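PDB 2J3X: C2 toxin component I from Clostridium botulinum, which is the enzymatic component of the binary C2 toxin, an ADP-ribosyltransferase that, as in related binary toxins, modifies actin inside target cells. Local coordinates for residues T294-R299 with I364-L369; D9-P14 with L151-I156; K32-E37 with I85-L90; S114-E119 with K206-I211. The protein carries 2 engineered substitutions. One frame throughout, in Å; residues are numbered along the deposited sequence. Where two conformers were deposited one is given.

How the contacts relate
From the N terminus, contact 2 opens at 9-14 and closes when the loop 151-156, following strand 147-150, reaches the turn ahead of helix 15-30; it ties the N-terminal segment to the eight-stranded sheet. Contact 3 falls wholly within that span and closes a shorter, helical loop by setting the start of helix 35-42 against helix 77-90. Contact 4 crosses contact 2: it starts at 114-119, in the loop before helix 126-136, and joins it to strand 206-216 of the same sheet. Contacts 2 and 4 touch where Ile156 CG2 meets Tyr208 CE2 at 3.7 Å. Contact 1 follows in series, pairing strands 295-301 and 363-369 of the C-terminal sheet, its centre about 31 Å from that of contact 3.

Contact 1 of 4, residues T294-R299 with I364-L369; sequences TLIAYR and IFRLRL
Ile364 sets CG2 beside Tyr298 CD1 at 3.9 Å. Phe365 then pairs with Arg299 through two main-chain bonds: Phe365 N gives to Arg299 O at 2.8 Å, and Arg299 N gives to Phe365 O at 2.9 Å. Arg299 O also lies in the plane of the Phe365 ring, at its edge, 3.6 Å from Phe365 CD2. The extended arginine side chain leads away to Ser348 O and a glycerol.

Arg366 has CG anti to the backbone N (chi1 177°) and runs side by side with Tyr298, the guanidinium turned 37° from the ring. Arg366 CG lies 3.6 Å from Tyr298 CE1, and Arg366 NE makes a weak bond of 3.5 Å to Tyr298 OH. Ile296 CD1 sits over one face of the guanidinium, toward its rim. The stronger partners of Arg366 are Asp422 and Asp220, and Asp220 also bonds Tyr298 OH.

This antiparallel ladder, its strands at 142°, lies at one edge of the five-stranded mixed sheet of the C-terminal ADP-ribosyltransferase fold; Arg299 on it is consistent with the arginine of the family's Arg-Ser-Glu motif.

Leu367 repeats the paired bonds with Ala297, and both side chains project to the face that carries Arg299 and Phe365. Arg368 lays CG against Thr294 CG2 at 3.5 Å, its guanidinium held by Glu218 and Gln139. Leu369 pairs with Leu295 and touches Ala297 CB with CD1 at 3.5 Å.

Contact 2 of 4, residues D9-P14 with L151-I156; sequences DFINKP and LNDNSI
Ile11 and Asn152 bring their CA atoms to 4.5 Å, where the backbone of a type II beta turn from Phe10 to Lys13 lies against the chain leaving strand 147-150, with waters rather than direct hydrogen bonds joining the two. The turn precedes helix 15-30, and an Asx turn, Asp9 OD1 accepting from Ile11 N, leads into the beta turn. The contact thus joins the N-terminal arm to a loop of the N-terminal ADP-ribosyltransferase-like fold. Asn152 CG, between the backbone N and the carbonyl carbon (chi1 64°), brings the amide back over its own chain, and Asn152 OD1 accepts from Asn154 N in a second Asx turn.

Water 1 accepts from Phe10 N at 2.7 Å and donates to Leu151 O at 2.8 Å. Water 3 accepts from both Asn12 N and Asp153 N. A third bridge, water 2, accepts from Asn152 ND2 at 3.0 Å and lies within bonding distance of Phe10 O and Lys13 O; the same ND2 also bonds Glu15.

Phe10 CB projects toward the loop, 3.5 Å from Leu151 O. Phe10 CD2 comes to 4.3 Å from Leu151 CD1, while Trp21 of helix 15-30 meets the ring as well. Asn152 CB rests 3.5 Å from Phe10 O. Ile11 and Asp153 cross at about a right angle, with Ile11 CG2 3.7 Å from Asp153 OD1, the oxygen that is also bonded to Tyr101 OH.

Contact 3 of 4, residues K32-E37 with I85-L90; sequences KLNNLE and IREALL. With SO4 (sulfate ion), chain S; SO4 (sulfate ion), chain M.
Leu33 and Ala88 make the apolar part of the contact, the leucine reaching CD2 to 3.7 Å from Ala88 CB and bringing CD1 close to the same methyl. Through them the start of helix 35-42 is packed on helix 77-90 within the N-terminal ADP-ribosyltransferase-like half of the chain.

Asn34 is the N-cap of helix 35-42, and with Glu37 it forms a capping box. Asn34 CG lies between the backbone N and the carbonyl carbon (chi1 68°), which brings the amide back over the start of the helix. Asn34 OD1 accepts from Glu37 N at 2.9 Å, the donor lying nearly on the line of the C=O bond. In return Asn34 N gives to Glu37 OE1 at 3.0 Å, reaching it from above the carboxylate plane. Asn34 ND2 is also linked through water 5 to Glu87 OE1. Asn35, the first helical residue, directs its N to O3 of a sulfate at 2.6 Å, probably a crystallisation ion, lying where the helix dipole would be expected to attract an anion.

Glu37 CB projects toward helix 77-90, and the side chain crosses Glu87 at about a right angle, the two carboxylates turned 81° apart. Glu37 OE2 lies 2.7 Å from Glu87 OE2, but Glu87 has two deposited conformers, which leaves this close pair doubtful. The firmer bonds are at Glu37 OE1, which besides taking Asn34 N forms a salt bridge with Lys91 NZ, itself bonded to Lys32 O; together they would be expected to favour a charged Glu37 carboxylate.

Contact 4 of 4, residues S114-E119 with K206-I211; sequences SIRDVE and KDYILI. With SO4 (sulfate ion), chain O.
Arg116 stretches across to strand 206-216 and grips one backbone oxygen with two nitrogens. Its CG is anti to the carbonyl carbon (chi1 -69°), and the chain runs extended from there to NE. Arg116 NE meets Asp207 O at 2.8 Å, nearly in line with the C=O bond; Arg116 NH2 reaches the same oxygen at 2.9 Å from above the carbonyl plane. Both bonds lie in the plane of the guanidinium.

Arg116 NH2 also rests over one face of Tyr208, offset toward the rim and 3.3 Å from Tyr208 CE2. The guanidinium stands 68° from the ring plane, and Arg116 CZ lies 4.9 Å from the centroid of the Tyr208 ring in a cation-pi contact.

Ile115 CG2, anti to its backbone N, lies 4.0 Å from Ile209 CD1; the two side chains cross at about a right angle, and Val132 of helix 126-136 packs on both. The contact thereby ties the loop before that helix to the N-terminal sheet.

Asp207 O and Glu158 O, the latter bonded by Arg116 NH1, are both uncharged acceptors. Together they would fix the rotation of the guanidinium, while the electron-rich face of Tyr208 probably stabilises the cation, which keeps its charge.

Contact 1 of 4, residues T294-R299 with I364-L369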
# COMPACT_ATOMS: atom_id res chain seq x y z
N THR A 294 -6.47 -13.32 -3.23
CA THR A 294 -6.01 -11.96 -3.55
C THR A 294 -4.71 -11.65 -2.80
O THR A 294 -4.61 -11.88 -1.60
CB THR A 294 -7.09 -10.97 -3.19
OG1 THR A 294 -8.24 -11.28 -4.00
CG2 THR A 294 -6.66 -9.50 -3.55
N LEU A 295 -3.75 -11.10 -3.52
CA LEU A 295 -2.58 -10.59 -2.87
C LEU A 295 -1.88 -9.56 -3.73
O LEU A 295 -2.20 -9.41 -4.88
CB LEU A 295 -1.63 -11.72 -2.56
CG LEU A 295 -0.77 -12.27 -3.67
CD1 LEU A 295 0.36 -13.08 -3.08
CD2 LEU A 295 -1.54 -13.00 -4.72
N ILE A 296 -0.93 -8.89 -3.12
CA ILE A 296 -0.18 -7.80 -3.77
C ILE A 296 1.12 -8.36 -4.38
O ILE A 296 1.91 -9.01 -3.70
CB ILE A 296 0.12 -6.69 -2.74
CG1 ILE A 296 -1.22 -6.03 -2.26
CG2 ILE A 296 1.15 -5.67 -3.29
CD1 ILE A 296 -1.93 -5.20 -3.41
N ALA A 297 1.37 -8.03 -5.66
CA ALA A 297 2.68 -8.22 -6.21
C ALA A 297 3.18 -6.86 -6.80
O ALA A 297 2.40 -5.92 -6.95
CB ALA A 297 2.63 -9.25 -7.31
N TYR A 298 4.47 -6.78 -7.10
CA TYR A 298 5.09 -5.47 -7.43
C TYR A 298 5.75 -5.50 -8.79
O TYR A 298 6.31 -6.52 -9.21
CB TYR A 298 6.16 -5.16 -6.37
CG TYR A 298 5.54 -4.80 -5.07
CD1 TYR A 298 5.04 -3.50 -4.85
CD2 TYR A 298 5.38 -5.80 -4.05
CE1 TYR A 298 4.43 -3.14 -3.62
CE2 TYR A 298 4.77 -5.48 -2.81
CZ TYR A 298 4.28 -4.15 -2.62
OH TYR A 298 3.68 -3.76 -1.45
N ARG A 299 5.73 -4.36 -9.47
CA ARG A 299 6.48 -4.23 -10.71
C ARG A 299 6.97 -2.78 -10.80
O ARG A 299 6.15 -1.86 -10.89
CB ARG A 299 5.57 -4.51 -11.86
CG ARG A 299 6.28 -4.49 -13.26
CD ARG A 299 5.28 -4.92 -14.31
NE ARG A 299 5.77 -4.56 -15.66
CZ ARG A 299 6.75 -5.18 -16.31
NH1 ARG A 299 7.37 -6.23 -15.76
NH2 ARG A 299 7.13 -4.75 -17.51
N ILE A 364 6.55 2.48 -8.80
CA ILE A 364 6.41 1.17 -8.18
C ILE A 364 4.94 0.75 -8.32
O ILE A 364 4.12 1.25 -7.60
CB ILE A 364 6.74 1.24 -6.69
CG1 ILE A 364 8.13 1.86 -6.42
CG2 ILE A 364 6.55 -0.16 -6.03
CD1 ILE A 364 8.24 2.56 -5.02
N PHE A 365 4.64 -0.17 -9.23
CA PHE A 365 3.28 -0.68 -9.33
C PHE A 365 3.04 -1.66 -8.22
O PHE A 365 3.79 -2.63 -8.08
CB PHE A 365 2.97 -1.34 -10.64
CG PHE A 365 2.66 -0.34 -11.74
CD1 PHE A 365 1.39 0.18 -11.88
CD2 PHE A 365 3.68 0.09 -12.57
CE1 PHE A 365 1.10 1.11 -12.92
CE2 PHE A 365 3.39 1.03 -13.60
CZ PHE A 365 2.09 1.53 -13.75
N ARG A 366 2.04 -1.33 -7.39
CA ARG A 366 1.63 -2.20 -6.27
C ARG A 366 0.32 -2.82 -6.80
O ARG A 366 -0.76 -2.24 -6.69
CB ARG A 366 1.48 -1.31 -4.99
CG ARG A 366 0.97 -2.18 -3.77
CD ARG A 366 1.11 -1.42 -2.49
NE ARG A 366 0.56 -2.23 -1.39
CZ ARG A 366 -0.63 -2.03 -0.80
NH1 ARG A 366 -1.39 -1.00 -1.19
NH2 ARG A 366 -1.03 -2.86 0.20
N LEU A 367 0.43 -3.99 -7.42
CA LEU A 367 -0.66 -4.55 -8.22
C LEU A 367 -1.47 -5.49 -7.34
O LEU A 367 -0.91 -6.41 -6.77
CB LEU A 367 -0.10 -5.41 -9.39
CG LEU A 367 0.77 -4.55 -10.32
CD1 LEU A 367 1.45 -5.43 -11.36
CD2 LEU A 367 -0.11 -3.47 -10.98
N ARG A 368 -2.78 -5.28 -7.26
CA ARG A 368 -3.63 -6.28 -6.62
C ARG A 368 -3.91 -7.41 -7.59
O ARG A 368 -4.56 -7.21 -8.62
CB ARG A 368 -4.93 -5.61 -6.10
CG ARG A 368 -5.93 -6.68 -5.47
CD ARG A 368 -7.27 -5.97 -5.13
NE ARG A 368 -6.97 -4.82 -4.25
CZ ARG A 368 -7.61 -3.63 -4.25
NH1 ARG A 368 -8.60 -3.40 -5.07
NH2 ARG A 368 -7.19 -2.64 -3.42
N LEU A 369 -3.44 -8.61 -7.25
CA LEU A 369 -3.72 -9.78 -8.08
C LEU A 369 -4.91 -10.46 -7.47
O LEU A 369 -4.78 -11.02 -6.41
CB LEU A 369 -2.51 -10.74 -8.08
CG LEU A 369 -1.19 -10.06 -8.56
CD1 LEU A 369 -0.03 -11.12 -8.67
CD2 LEU A 369 -1.37 -9.26 -9.88

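Contact 2 of 4, residues D9-P14 with L151-I156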
# COMPACT_ATOMS: atom_id res chain seq x y z
N ASP A 9 -15.24 3.71 23.55
CA ASP A 9 -15.87 4.68 22.64
C ASP A 9 -16.03 5.98 23.40
O ASP A 9 -16.95 6.10 24.23
CB ASP A 9 -17.21 4.15 22.11
CG ASP A 9 -17.86 5.08 21.10
OD1 ASP A 9 -17.44 6.25 20.96
OD2 ASP A 9 -18.84 4.65 20.44
N PHE A 10 -15.13 6.91 23.14
CA PHE A 10 -15.13 8.23 23.79
C PHE A 10 -15.81 9.29 22.94
O PHE A 10 -15.79 10.46 23.30
CB PHE A 10 -13.71 8.63 24.19
CG PHE A 10 -13.23 7.89 25.39
CD1 PHE A 10 -13.73 8.23 26.66
CD2 PHE A 10 -12.33 6.81 25.28
CE1 PHE A 10 -13.35 7.50 27.80
CE2 PHE A 10 -11.95 6.08 26.46
CZ PHE A 10 -12.46 6.46 27.68
N ILE A 11 -16.46 8.89 21.84
CA ILE A 11 -17.09 9.91 21.02
C ILE A 11 -18.29 10.49 21.76
O ILE A 11 -19.12 9.74 22.28
CB ILE A 11 -17.54 9.37 19.64
CG1 ILE A 11 -16.27 8.91 18.88
CG2 ILE A 11 -18.36 10.44 18.87
CD1 ILE A 11 -16.62 8.01 17.63
N ASN A 12 -18.30 11.83 21.87
CA ASN A 12 -19.37 12.53 22.57
C ASN A 12 -19.31 12.40 24.09
O ASN A 12 -20.26 12.76 24.75
CB ASN A 12 -20.79 12.16 22.03
CG ASN A 12 -21.81 13.30 22.23
OD1 ASN A 12 -21.45 14.48 22.04
ND2 ASN A 12 -23.04 12.99 22.64
N LYS A 13 -18.18 11.93 24.63
CA LYS A 13 -17.94 11.94 26.09
C LYS A 13 -17.01 13.08 26.45
O LYS A 13 -16.27 13.57 25.59
CB LYS A 13 -17.33 10.61 26.55
CG LYS A 13 -18.27 9.41 26.33
CD LYS A 13 -17.61 8.19 26.95
CE LYS A 13 -18.45 6.89 26.94
NZ LYS A 13 -17.62 5.58 27.15
N PRO A 14 -16.99 13.48 27.73
CA PRO A 14 -16.09 14.57 28.08
C PRO A 14 -14.61 14.27 27.73
O PRO A 14 -14.11 13.17 27.99
CB PRO A 14 -16.26 14.68 29.60
CG PRO A 14 -17.73 14.24 29.82
CD PRO A 14 -17.83 13.03 28.88
N LEU A 151 -9.82 9.16 19.34
CA LEU A 151 -10.89 8.60 20.15
C LEU A 151 -12.07 9.52 20.34
O LEU A 151 -13.13 9.05 20.78
CB LEU A 151 -10.38 8.17 21.54
CG LEU A 151 -9.36 7.02 21.40
CD1 LEU A 151 -8.85 6.62 22.79
CD2 LEU A 151 -9.94 5.83 20.67
N ASN A 152 -11.94 10.79 20.00
CA ASN A 152 -13.11 11.67 20.09
C ASN A 152 -13.06 12.78 19.04
O ASN A 152 -12.10 12.82 18.23
CB ASN A 152 -13.32 12.23 21.52
CG ASN A 152 -12.18 13.15 21.97
OD1 ASN A 152 -11.55 13.82 21.15
ND2 ASN A 152 -11.90 13.16 23.28
N ASP A 153 -14.06 13.67 19.05
CA ASP A 153 -14.13 14.62 17.91
C ASP A 153 -13.02 15.67 17.94
O ASP A 153 -12.85 16.41 16.96
CB ASP A 153 -15.49 15.30 17.78
CG ASP A 153 -16.58 14.37 17.34
OD1 ASP A 153 -16.38 13.14 17.20
OD2 ASP A 153 -17.70 14.90 17.15
N ASN A 154 -12.26 15.76 19.04
CA ASN A 154 -11.09 16.64 19.06
C ASN A 154 -10.05 16.21 18.04
O ASN A 154 -9.18 17.01 17.65
CB ASN A 154 -10.46 16.72 20.46
CG ASN A 154 -11.28 17.56 21.40
OD1 ASN A 154 -12.23 18.23 20.99
ND2 ASN A 154 -10.96 17.51 22.68
N SER A 155 -10.15 14.95 17.59
CA SER A 155 -9.24 14.42 16.60
C SER A 155 -9.57 14.86 15.20
O SER A 155 -8.72 14.75 14.34
CB SER A 155 -9.20 12.89 16.65
OG SER A 155 -8.52 12.48 17.84
N ILE A 156 -10.79 15.38 14.97
CA ILE A 156 -11.18 15.80 13.62
C ILE A 156 -10.51 17.12 13.26
O ILE A 156 -10.66 18.10 13.99
CB ILE A 156 -12.70 15.91 13.53
CG1 ILE A 156 -13.34 14.55 13.79
CG2 ILE A 156 -13.13 16.51 12.15
CD1 ILE A 156 -14.85 14.66 14.03
O HOH W 1 -13.42 6.31 21.10
O HOH W 2 -14.01 11.91 25.00
O HOH W 3 -16.49 13.64 20.69
O HOH W 4 -18.74 14.98 19.99

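Contact 3 of 4, residues K32-E37 with I85-L90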
# COMPACT_ATOMS: atom_id res chain seq x y z
N LYS A 32 5.31 -2.55 30.50
CA LYS A 32 5.73 -3.72 29.75
C LYS A 32 6.94 -3.39 28.86
O LYS A 32 7.42 -4.27 28.14
CB LYS A 32 4.60 -4.23 28.87
CG LYS A 32 3.32 -4.66 29.64
CD LYS A 32 2.21 -4.92 28.65
CE LYS A 32 0.82 -4.62 29.17
NZ LYS A 32 -0.11 -5.36 28.29
N LEU A 33 7.39 -2.13 28.89
CA LEU A 33 8.44 -1.71 27.94
C LEU A 33 9.80 -1.54 28.59
O LEU A 33 9.91 -1.20 29.77
CB LEU A 33 8.04 -0.39 27.26
CG LEU A 33 6.64 -0.41 26.63
CD1 LEU A 33 6.43 0.89 25.88
CD2 LEU A 33 6.53 -1.61 25.71
N ASN A 34 10.85 -1.68 27.77
CA ASN A 34 12.20 -1.40 28.19
C ASN A 34 12.48 0.08 27.88
O ASN A 34 11.65 0.73 27.20
CB ASN A 34 13.17 -2.41 27.56
CG ASN A 34 13.29 -2.28 26.05
OD1 ASN A 34 13.19 -1.18 25.51
ND2 ASN A 34 13.60 -3.38 25.36
N ASN A 35 13.59 0.62 28.38
CA ASN A 35 13.91 2.04 28.25
C ASN A 35 13.95 2.52 26.80
O ASN A 35 13.42 3.57 26.48
CB ASN A 35 15.27 2.35 28.93
CG ASN A 35 15.68 3.83 28.82
OD1 ASN A 35 14.93 4.74 29.21
ND2 ASN A 35 16.87 4.08 28.30
N LEU A 36 14.61 1.75 25.94
CA LEU A 36 14.70 2.16 24.51
C LEU A 36 13.33 2.22 23.82
O LEU A 36 13.03 3.15 23.06
CB LEU A 36 15.67 1.31 23.73
CG LEU A 36 17.11 1.63 24.20
CD1 LEU A 36 18.02 0.61 23.57
CD2 LEU A 36 17.54 3.09 23.87
N GLU A 37 12.48 1.23 24.10
CA GLU A 37 11.09 1.26 23.61
C GLU A 37 10.34 2.48 24.12
O GLU A 37 9.59 3.13 23.39
CB GLU A 37 10.36 0.03 24.06
CG GLU A 37 10.76 -1.21 23.21
CD GLU A 37 10.53 -2.53 23.90
OE1 GLU A 37 10.05 -2.54 25.04
OE2 GLU A 37 10.91 -3.56 23.31
N ILE A 85 9.08 0.66 18.23
CA ILE A 85 7.64 0.99 18.28
C ILE A 85 6.86 -0.29 17.93
O ILE A 85 5.88 -0.65 18.58
CB ILE A 85 7.27 2.20 17.38
CG1 ILE A 85 7.87 3.49 17.95
CG2 ILE A 85 5.73 2.38 17.31
CD1 ILE A 85 7.93 4.65 16.90
N ARG A 86 7.28 -0.99 16.88
CA ARG A 86 6.61 -2.24 16.50
C ARG A 86 6.63 -3.22 17.64
O ARG A 86 5.61 -3.89 17.91
CB ARG A 86 7.31 -2.90 15.29
CG ARG A 86 7.11 -2.15 13.98
CD ARG A 86 7.85 -2.97 12.93
NE ARG A 86 8.01 -2.26 11.65
CZ ARG A 86 8.87 -2.63 10.70
NH1 ARG A 86 9.69 -3.68 10.88
NH2 ARG A 86 8.90 -1.94 9.57
N GLU A 87 7.80 -3.33 18.27
CA GLU A 87 7.97 -4.25 19.40
C GLU A 87 7.11 -3.84 20.60
O GLU A 87 6.50 -4.73 21.24
CB GLU A 87 9.44 -4.31 19.78
CG GLU A 87 9.80 -5.27 20.87
CD GLU A 87 11.31 -5.24 21.24
OE1 GLU A 87 12.11 -4.59 20.54
OE2 GLU A 87 11.70 -5.88 22.23
N ALA A 88 7.02 -2.55 20.88
CA ALA A 88 6.16 -2.05 21.98
C ALA A 88 4.69 -2.39 21.69
O ALA A 88 3.92 -2.84 22.58
CB ALA A 88 6.35 -0.54 22.14
N LEU A 89 4.28 -2.27 20.44
CA LEU A 89 2.88 -2.57 20.10
C LEU A 89 2.52 -4.06 20.29
O LEU A 89 1.41 -4.39 20.66
CB LEU A 89 2.57 -2.11 18.65
CG LEU A 89 2.60 -0.60 18.45
CD1 LEU A 89 2.48 -0.31 16.92
CD2 LEU A 89 1.39 0.03 19.13
N LEU A 90 3.48 -4.96 20.01
CA LEU A 90 3.26 -6.41 20.09
C LEU A 90 2.94 -6.83 21.52
O LEU A 90 2.34 -7.88 21.75
CB LEU A 90 4.51 -7.17 19.61
CG LEU A 90 4.45 -7.80 18.23
CD1 LEU A 90 3.39 -7.17 17.34
CD2 LEU A 90 5.83 -7.84 17.56
S SO4 S . 15.36 -1.58 30.59
O1 SO4 S . 16.40 -1.29 31.57
O2 SO4 S . 14.73 -2.87 30.88
O3 SO4 S . 14.34 -0.53 30.63
O4 SO4 S . 15.97 -1.65 29.27
S SO4 M . 12.78 -5.40 10.46
O1 SO4 M . 12.94 -3.91 10.67
O2 SO4 M . 12.56 -5.95 11.79
O3 SO4 M . 11.56 -5.66 9.67
O4 SO4 M . 13.97 -5.98 9.83
O HOH W 5 14.43 -3.54 22.24

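Contact 4 of 4, residues S114-E119 with K206-I211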
# COMPACT_ATOMS: atom_id res chain seq x y z
N SER A 114 -12.30 18.19 -5.30
CA SER A 114 -12.71 18.91 -4.10
C SER A 114 -14.03 18.37 -3.58
O SER A 114 -14.85 17.79 -4.33
CB SER A 114 -12.89 20.41 -4.40
OG SER A 114 -13.71 20.55 -5.56
N ILE A 115 -14.21 18.53 -2.26
CA ILE A 115 -15.34 17.93 -1.60
C ILE A 115 -16.38 18.98 -1.17
O ILE A 115 -17.59 18.81 -1.42
CB ILE A 115 -14.82 17.13 -0.36
CG1 ILE A 115 -13.98 15.92 -0.77
CG2 ILE A 115 -15.99 16.78 0.55
CD1 ILE A 115 -14.68 15.03 -1.66
N ARG A 116 -15.91 20.06 -0.56
CA ARG A 116 -16.83 21.15 -0.16
C ARG A 116 -16.90 22.13 -1.33
O ARG A 116 -16.12 23.07 -1.39
CB ARG A 116 -16.28 21.85 1.05
CG ARG A 116 -16.35 20.95 2.34
CD ARG A 116 -15.60 21.63 3.45
NE ARG A 116 -15.76 20.93 4.74
CZ ARG A 116 -14.86 20.96 5.71
NH1 ARG A 116 -13.70 21.63 5.54
NH2 ARG A 116 -15.08 20.30 6.86
N ASP A 117 -17.87 21.92 -2.21
CA ASP A 117 -17.91 22.66 -3.51
C ASP A 117 -18.86 23.83 -3.54
O ASP A 117 -18.90 24.59 -4.54
CB ASP A 117 -18.39 21.80 -4.67
CG ASP A 117 -17.42 20.76 -5.10
OD1 ASP A 117 -16.28 20.76 -4.61
OD2 ASP A 117 -17.79 19.98 -6.01
N VAL A 118 -19.67 23.99 -2.51
CA VAL A 118 -20.78 24.93 -2.66
C VAL A 118 -20.92 25.80 -1.41
O VAL A 118 -20.38 25.46 -0.37
CB VAL A 118 -22.11 24.23 -3.08
CG1 VAL A 118 -21.94 23.47 -4.38
CG2 VAL A 118 -22.62 23.33 -1.98
N GLU A 119 -21.56 26.96 -1.56
CA GLU A 119 -21.72 27.93 -0.47
C GLU A 119 -20.37 28.31 0.12
O GLU A 119 -20.04 27.95 1.24
CB GLU A 119 -22.60 27.32 0.63
CG GLU A 119 -23.93 26.76 0.09
CD GLU A 119 -25.14 27.63 0.49
OE1 GLU A 119 -25.37 28.67 -0.17
OE2 GLU A 119 -25.84 27.27 1.47
N LYS A 206 -19.81 22.52 10.81
CA LYS A 206 -19.03 22.26 9.59
C LYS A 206 -19.49 20.98 8.89
O LYS A 206 -19.88 20.05 9.57
CB LYS A 206 -17.53 22.21 9.94
CG LYS A 206 -17.05 23.54 10.58
CD LYS A 206 -15.61 23.85 10.15
CE LYS A 206 -15.25 25.30 10.43
NZ LYS A 206 -15.29 25.57 11.92
N ASP A 207 -19.43 20.91 7.55
CA ASP A 207 -19.83 19.70 6.80
C ASP A 207 -18.70 18.78 6.35
O ASP A 207 -17.61 19.25 5.96
CB ASP A 207 -20.63 20.06 5.57
CG ASP A 207 -21.98 20.68 5.96
OD1 ASP A 207 -22.09 21.22 7.07
OD2 ASP A 207 -22.91 20.60 5.18
N TYR A 208 -19.00 17.47 6.41
CA TYR A 208 -17.99 16.43 6.15
C TYR A 208 -18.66 15.28 5.46
O TYR A 208 -19.86 14.99 5.65
CB TYR A 208 -17.42 15.86 7.48
CG TYR A 208 -16.78 16.87 8.35
CD1 TYR A 208 -17.52 17.61 9.28
CD2 TYR A 208 -15.37 17.06 8.31
CE1 TYR A 208 -16.87 18.56 10.13
CE2 TYR A 208 -14.73 17.98 9.16
CZ TYR A 208 -15.48 18.73 10.04
OH TYR A 208 -14.87 19.64 10.91
N ILE A 209 -17.90 14.56 4.65
CA ILE A 209 -18.35 13.23 4.28
C ILE A 209 -17.84 12.27 5.39
O ILE A 209 -16.62 12.16 5.62
CB ILE A 209 -17.82 12.79 2.91
CG1 ILE A 209 -18.50 13.63 1.80
CG2 ILE A 209 -18.16 11.27 2.65
CD1 ILE A 209 -17.98 13.32 0.36
N LEU A 210 -18.78 11.61 6.07
CA LEU A 210 -18.46 10.64 7.14
C LEU A 210 -18.50 9.28 6.48
O LEU A 210 -19.53 8.84 5.95
CB LEU A 210 -19.50 10.73 8.26
CG LEU A 210 -19.36 9.69 9.39
CD1 LEU A 210 -18.02 9.89 10.17
CD2 LEU A 210 -20.62 9.87 10.31
N ILE A 211 -17.36 8.62 6.53
CA ILE A 211 -17.19 7.32 5.90
C ILE A 211 -17.08 6.29 6.99
O ILE A 211 -16.26 6.44 7.91
CB ILE A 211 -15.90 7.29 5.04
CG1 ILE A 211 -15.98 8.33 3.92
CG2 ILE A 211 -15.59 5.82 4.56
CD1 ILE A 211 -14.60 8.70 3.37
S SO4 O . -12.12 20.74 -0.46
O1 SO4 O . -11.30 20.96 0.70
O2 SO4 O . -12.03 19.31 -0.80
O3 SO4 O . -13.52 21.09 -0.26
O4 SO4 O . -11.66 21.54 -1.64